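Local coordinates for fusolin (Unidentified entomopoxvirus, PDB 4YN2), which forms crystalline viral spindles that enhance virulence and probably binds or oxidatively attacks chitin through a metal site at its N terminus, at residues S123-V128 with F230-G235; V176-R181 with L191-T196. All blocks are in the same frame, centred on the assembly; numbering follows the deposited sequence.

Overall arrangement
The chain starts at the metal-binding H1 and runs through strand 118-121 before it reaches 123-128, the first half of interaction 1, in the loop leading to strand 129-138. It then builds strands 145-152 and 168-174 and enters interaction 2, where 176-181 meets 191-196 across a nine-residue connection and closes a hairpin at the margin of the antiparallel sheet. Strands 206-214 and 220-231 follow, and 230-235 returns to 123-128, so the larger loop of interaction 1 encloses the smaller one of interaction 2. The contacts do not touch: their centres lie about 28 Å apart, their nearest atoms about 11 Å. One ties an inter-strand loop to the exit of strand 220-231, the other an edge strand to its sheet.

Interaction 1: S123-V128 with F230-G235; sequences SDNHQV and FDYNNG
N125 and N233 carry this contact, their side-chain amides crossing obliquely with planes 23° apart. In both residues CG lies anti to the carbonyl carbon, beside the backbone N, which for N125 (chi1 -72°) extends the amide to the other segment. N125 ND2 donates to N233 O at 2.9 Å, nearly straight and in both the amide and the carbonyl plane, on a lone pair. N125 OD1 accepts twice: N233 N sits 2.9 Å away on a lone pair, whereas N233 ND2 approaches from above the carbonyl plane on a more bent bond of 3.0 Å. One primary amide thus pairs with both the N-H and the C=O of N233, in the manner of a strand, just where strand 220-231 of the family's beta-sandwich core has given way to loop. N233 ND2 also bonds to L122 O. The Y232 ring lies oblique to the N125 amide, CD2 being 3.4 Å from OD1. A type I turn from D124 to Q127 presents N125. Inside it, D124 OD1 accepts from H126 N, an Asx turn. Q127 OE1 reaches back to the N-H groups of S123 and D124; D124 N lies 3.1 Å from Q127 OE1, in the carbonyl plane on a lone pair. A water oxygen 2.6 Å from N125 O donates to it and to Q127 O, and accepts only weakly from Y232 OH.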
# COMPACT_ATOMS: atom_id res chain seq x y z
N SER A 123 8.74 -18.11 -1.67
CA SER A 123 9.50 -19.31 -1.32
C SER A 123 9.77 -20.09 -2.61
O SER A 123 10.88 -20.57 -2.84
CB SER A 123 8.73 -20.15 -0.31
OG SER A 123 9.57 -21.15 0.26
N ASP A 124 8.73 -20.21 -3.45
CA ASP A 124 8.77 -20.89 -4.74
C ASP A 124 8.05 -20.01 -5.79
O ASP A 124 7.02 -19.42 -5.47
CB ASP A 124 8.13 -22.29 -4.58
CG ASP A 124 7.43 -22.83 -5.81
OD1 ASP A 124 8.10 -23.00 -6.85
OD2 ASP A 124 6.20 -23.01 -5.75
N ASN A 125 8.60 -19.92 -7.01
CA ASN A 125 8.02 -19.08 -8.08
C ASN A 125 6.68 -19.61 -8.64
O ASN A 125 5.98 -18.84 -9.28
CB ASN A 125 9.00 -18.88 -9.22
CG ASN A 125 10.13 -17.96 -8.86
OD1 ASN A 125 10.14 -17.31 -7.81
ND2 ASN A 125 11.07 -17.78 -9.78
N HIS A 126 6.33 -20.88 -8.39
CA HIS A 126 5.03 -21.44 -8.82
C HIS A 126 3.90 -21.20 -7.82
O HIS A 126 2.77 -21.64 -8.06
CB HIS A 126 5.15 -22.94 -9.07
CG HIS A 126 6.02 -23.27 -10.23
ND1 HIS A 126 7.19 -23.97 -10.07
CD2 HIS A 126 5.84 -22.99 -11.54
CE1 HIS A 126 7.68 -24.12 -11.29
NE2 HIS A 126 6.91 -23.54 -12.21
N GLN A 127 4.18 -20.53 -6.70
CA GLN A 127 3.14 -20.22 -5.72
C GLN A 127 2.07 -19.32 -6.33
O GLN A 127 2.37 -18.22 -6.78
CB GLN A 127 3.74 -19.50 -4.51
CG GLN A 127 4.45 -20.43 -3.56
CD GLN A 127 4.86 -19.63 -2.36
OE1 GLN A 127 6.02 -19.25 -2.20
NE2 GLN A 127 3.88 -19.28 -1.55
N VAL A 128 0.83 -19.81 -6.36
CA VAL A 128 -0.34 -19.04 -6.83
C VAL A 128 -0.73 -17.99 -5.77
O VAL A 128 -1.15 -16.88 -6.11
CB VAL A 128 -1.54 -19.94 -7.20
CG1 VAL A 128 -2.10 -20.72 -5.99
CG2 VAL A 128 -2.65 -19.12 -7.86
N PHE A 230 6.00 -8.36 -4.67
CA PHE A 230 6.50 -9.71 -4.55
C PHE A 230 7.90 -9.83 -5.12
O PHE A 230 8.17 -9.34 -6.22
CB PHE A 230 5.54 -10.64 -5.29
CG PHE A 230 4.13 -10.55 -4.76
CD1 PHE A 230 3.71 -11.37 -3.72
CD2 PHE A 230 3.28 -9.55 -5.19
CE1 PHE A 230 2.42 -11.26 -3.21
CE2 PHE A 230 1.99 -9.43 -4.66
CZ PHE A 230 1.57 -10.29 -3.68
N ASP A 231 8.80 -10.46 -4.36
CA ASP A 231 10.19 -10.68 -4.77
C ASP A 231 10.31 -12.10 -5.31
O ASP A 231 10.25 -13.06 -4.54
CB ASP A 231 11.15 -10.47 -3.58
CG ASP A 231 12.53 -9.95 -3.95
OD1 ASP A 231 12.92 -10.10 -5.12
OD2 ASP A 231 13.25 -9.48 -3.04
N TYR A 232 10.39 -12.23 -6.62
CA TYR A 232 10.56 -13.54 -7.26
C TYR A 232 11.99 -14.03 -7.11
O TYR A 232 12.91 -13.23 -6.96
CB TYR A 232 10.19 -13.48 -8.75
CG TYR A 232 8.71 -13.68 -8.97
CD1 TYR A 232 7.81 -12.66 -8.68
CD2 TYR A 232 8.20 -14.91 -9.34
CE1 TYR A 232 6.44 -12.86 -8.82
CE2 TYR A 232 6.84 -15.12 -9.47
CZ TYR A 232 5.95 -14.09 -9.20
OH TYR A 232 4.60 -14.27 -9.39
N ASN A 233 12.18 -15.34 -7.15
CA ASN A 233 13.51 -15.95 -7.09
C ASN A 233 14.15 -15.90 -8.48
O ASN A 233 13.46 -16.17 -9.46
CB ASN A 233 13.41 -17.39 -6.61
CG ASN A 233 12.78 -17.51 -5.25
OD1 ASN A 233 13.39 -17.14 -4.24
ND2 ASN A 233 11.54 -17.96 -5.19
N ASN A 234 15.44 -15.59 -8.56
CA ASN A 234 16.15 -15.58 -9.84
C ASN A 234 16.57 -17.00 -10.24
O ASN A 234 16.54 -17.91 -9.42
CB ASN A 234 17.38 -14.66 -9.78
CG ASN A 234 17.06 -13.19 -9.73
OD1 ASN A 234 15.94 -12.74 -10.01
ND2 ASN A 234 18.06 -12.39 -9.39
N GLY A 235 16.94 -17.16 -11.50
CA GLY A 235 17.40 -18.43 -12.05
C GLY A 235 16.33 -19.17 -12.82
O GLY A 235 15.22 -18.66 -13.00
O HOH W 1 3.66 -17.58 -9.09

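Interaction 2: V176-R181 with L191-T196; sequences VPLDPR and LVYRFT. With EDO (1,2-ethanediol), chain D.
R194 leaves its backbone at an off-rotamer chi1 of -96° and folds at chi3 (-70°), carrying the guanidinium across to the other strand. There NE and NH2 grip P180 O side-on in the guanidinium plane; NH2 to O is 2.8 Å and NE to O a more bent 3.2 Å. D179 CB lies over one guanidinium face, 3.5 Å from NH2. The D179 carboxylate, well out of that plane, probably adds only electrostatic attraction, while NH1 salt-bridges E133. In L178, CG anti to the backbone N (chi1 -179°) sets CD1 over a face of the Y193 ring, a CH-pi contact 3.9 Å from the centroid. V176 CG2 meets the F195 ring the same way, and its CG1 is 3.5 Å from F195 CD1. A 1,2-ethanediol, probably from the crystallisation liquor, accepts from T196 N and OG1. One residue along, with side chains on the opposite face from L178 and Y193, D179 and V192 form an antiparallel hydrogen-bonded pair, D179 N to V192 O at an almost straight 2.7 Å and V192 N back to D179 O. Such pairing marks a beta hairpin, here adding edge strand 178-180 to the sheet of a lytic polysaccharide mono-oxygenase family domain.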
# COMPACT_ATOMS: atom_id res chain seq x y z
N VAL A 176 -11.93 -12.30 13.16
CA VAL A 176 -10.53 -12.58 13.44
C VAL A 176 -10.29 -12.65 14.95
O VAL A 176 -10.83 -11.83 15.69
CB VAL A 176 -9.72 -11.44 12.75
CG1 VAL A 176 -8.28 -11.36 13.24
CG2 VAL A 176 -9.77 -11.57 11.23
N PRO A 177 -9.40 -13.53 15.42
CA PRO A 177 -9.11 -13.57 16.86
C PRO A 177 -8.22 -12.44 17.34
O PRO A 177 -7.30 -12.01 16.63
CB PRO A 177 -8.40 -14.91 17.02
CG PRO A 177 -7.68 -15.08 15.76
CD PRO A 177 -8.64 -14.58 14.71
N LEU A 178 -8.49 -11.96 18.56
CA LEU A 178 -7.66 -10.98 19.24
C LEU A 178 -6.57 -11.78 19.94
O LEU A 178 -6.90 -12.60 20.80
CB LEU A 178 -8.52 -10.17 20.22
CG LEU A 178 -7.84 -9.08 21.01
CD1 LEU A 178 -7.37 -7.95 20.10
CD2 LEU A 178 -8.77 -8.55 22.09
N ASP A 179 -5.32 -11.65 19.51
CA ASP A 179 -4.21 -12.47 20.00
C ASP A 179 -3.03 -11.67 20.52
O ASP A 179 -2.88 -10.50 20.16
CB ASP A 179 -3.69 -13.35 18.85
CG ASP A 179 -4.55 -14.53 18.42
OD1 ASP A 179 -5.13 -15.20 19.31
OD2 ASP A 179 -4.51 -14.88 17.22
N PRO A 180 -2.11 -12.32 21.27
CA PRO A 180 -0.88 -11.61 21.67
C PRO A 180 -0.02 -11.27 20.46
O PRO A 180 -0.02 -12.00 19.47
CB PRO A 180 -0.16 -12.64 22.57
CG PRO A 180 -1.18 -13.64 22.93
CD PRO A 180 -2.10 -13.70 21.77
N ARG A 181 0.74 -10.18 20.55
CA ARG A 181 1.67 -9.80 19.49
C ARG A 181 2.79 -10.79 19.39
O ARG A 181 3.23 -11.32 20.41
CB ARG A 181 2.31 -8.42 19.75
CG ARG A 181 1.41 -7.23 19.57
CD ARG A 181 2.15 -5.94 19.84
NE ARG A 181 2.52 -5.79 21.25
CZ ARG A 181 3.22 -4.78 21.76
NH1 ARG A 181 3.63 -3.79 20.98
NH2 ARG A 181 3.49 -4.74 23.06
N LEU A 191 -2.65 -6.07 22.36
CA LEU A 191 -3.22 -7.24 21.68
C LEU A 191 -3.46 -6.85 20.23
O LEU A 191 -3.61 -5.67 19.95
CB LEU A 191 -4.54 -7.68 22.32
CG LEU A 191 -4.45 -8.26 23.72
CD1 LEU A 191 -5.83 -8.35 24.35
CD2 LEU A 191 -3.80 -9.64 23.71
N VAL A 192 -3.50 -7.84 19.33
CA VAL A 192 -3.67 -7.56 17.90
C VAL A 192 -4.64 -8.51 17.24
O VAL A 192 -4.84 -9.64 17.70
CB VAL A 192 -2.31 -7.63 17.14
CG1 VAL A 192 -1.44 -6.42 17.46
CG2 VAL A 192 -1.56 -8.92 17.45
N TYR A 193 -5.19 -8.07 16.12
CA TYR A 193 -6.03 -8.93 15.29
C TYR A 193 -5.10 -9.49 14.24
O TYR A 193 -4.63 -8.74 13.39
CB TYR A 193 -7.19 -8.16 14.69
CG TYR A 193 -8.22 -7.78 15.73
CD1 TYR A 193 -9.16 -8.70 16.18
CD2 TYR A 193 -8.26 -6.50 16.25
CE1 TYR A 193 -10.12 -8.35 17.12
CE2 TYR A 193 -9.22 -6.13 17.19
CZ TYR A 193 -10.16 -7.06 17.61
OH TYR A 193 -11.07 -6.70 18.57
N ARG A 194 -4.73 -10.76 14.39
CA ARG A 194 -3.79 -11.47 13.52
C ARG A 194 -4.54 -12.49 12.72
O ARG A 194 -5.28 -13.28 13.30
CB ARG A 194 -2.70 -12.16 14.36
CG ARG A 194 -1.42 -11.39 14.52
CD ARG A 194 -0.27 -12.26 14.99
NE ARG A 194 -0.38 -12.75 16.37
CZ ARG A 194 -0.42 -14.02 16.77
NH1 ARG A 194 -0.46 -15.01 15.88
NH2 ARG A 194 -0.46 -14.32 18.06
N PHE A 195 -4.37 -12.50 11.39
CA PHE A 195 -5.14 -13.42 10.58
C PHE A 195 -4.39 -13.83 9.32
O PHE A 195 -3.77 -13.00 8.66
CB PHE A 195 -6.53 -12.83 10.23
CG PHE A 195 -6.56 -11.42 9.69
CD1 PHE A 195 -6.27 -10.34 10.51
CD2 PHE A 195 -7.02 -11.17 8.41
CE1 PHE A 195 -6.34 -9.04 10.02
CE2 PHE A 195 -7.10 -9.86 7.93
CZ PHE A 195 -6.75 -8.81 8.73
N THR A 196 -4.46 -15.13 9.01
CA THR A 196 -3.77 -15.72 7.86
C THR A 196 -4.63 -15.58 6.63
O THR A 196 -5.70 -16.17 6.56
CB THR A 196 -3.39 -17.16 8.15
OG1 THR A 196 -2.56 -17.16 9.31
CG2 THR A 196 -2.61 -17.80 7.01
C1 EDO D . -4.23 -16.87 12.85
O1 EDO D . -3.38 -16.30 11.84
C2 EDO D . -5.72 -16.65 12.50
O2 EDO D . -5.94 -16.74 11.09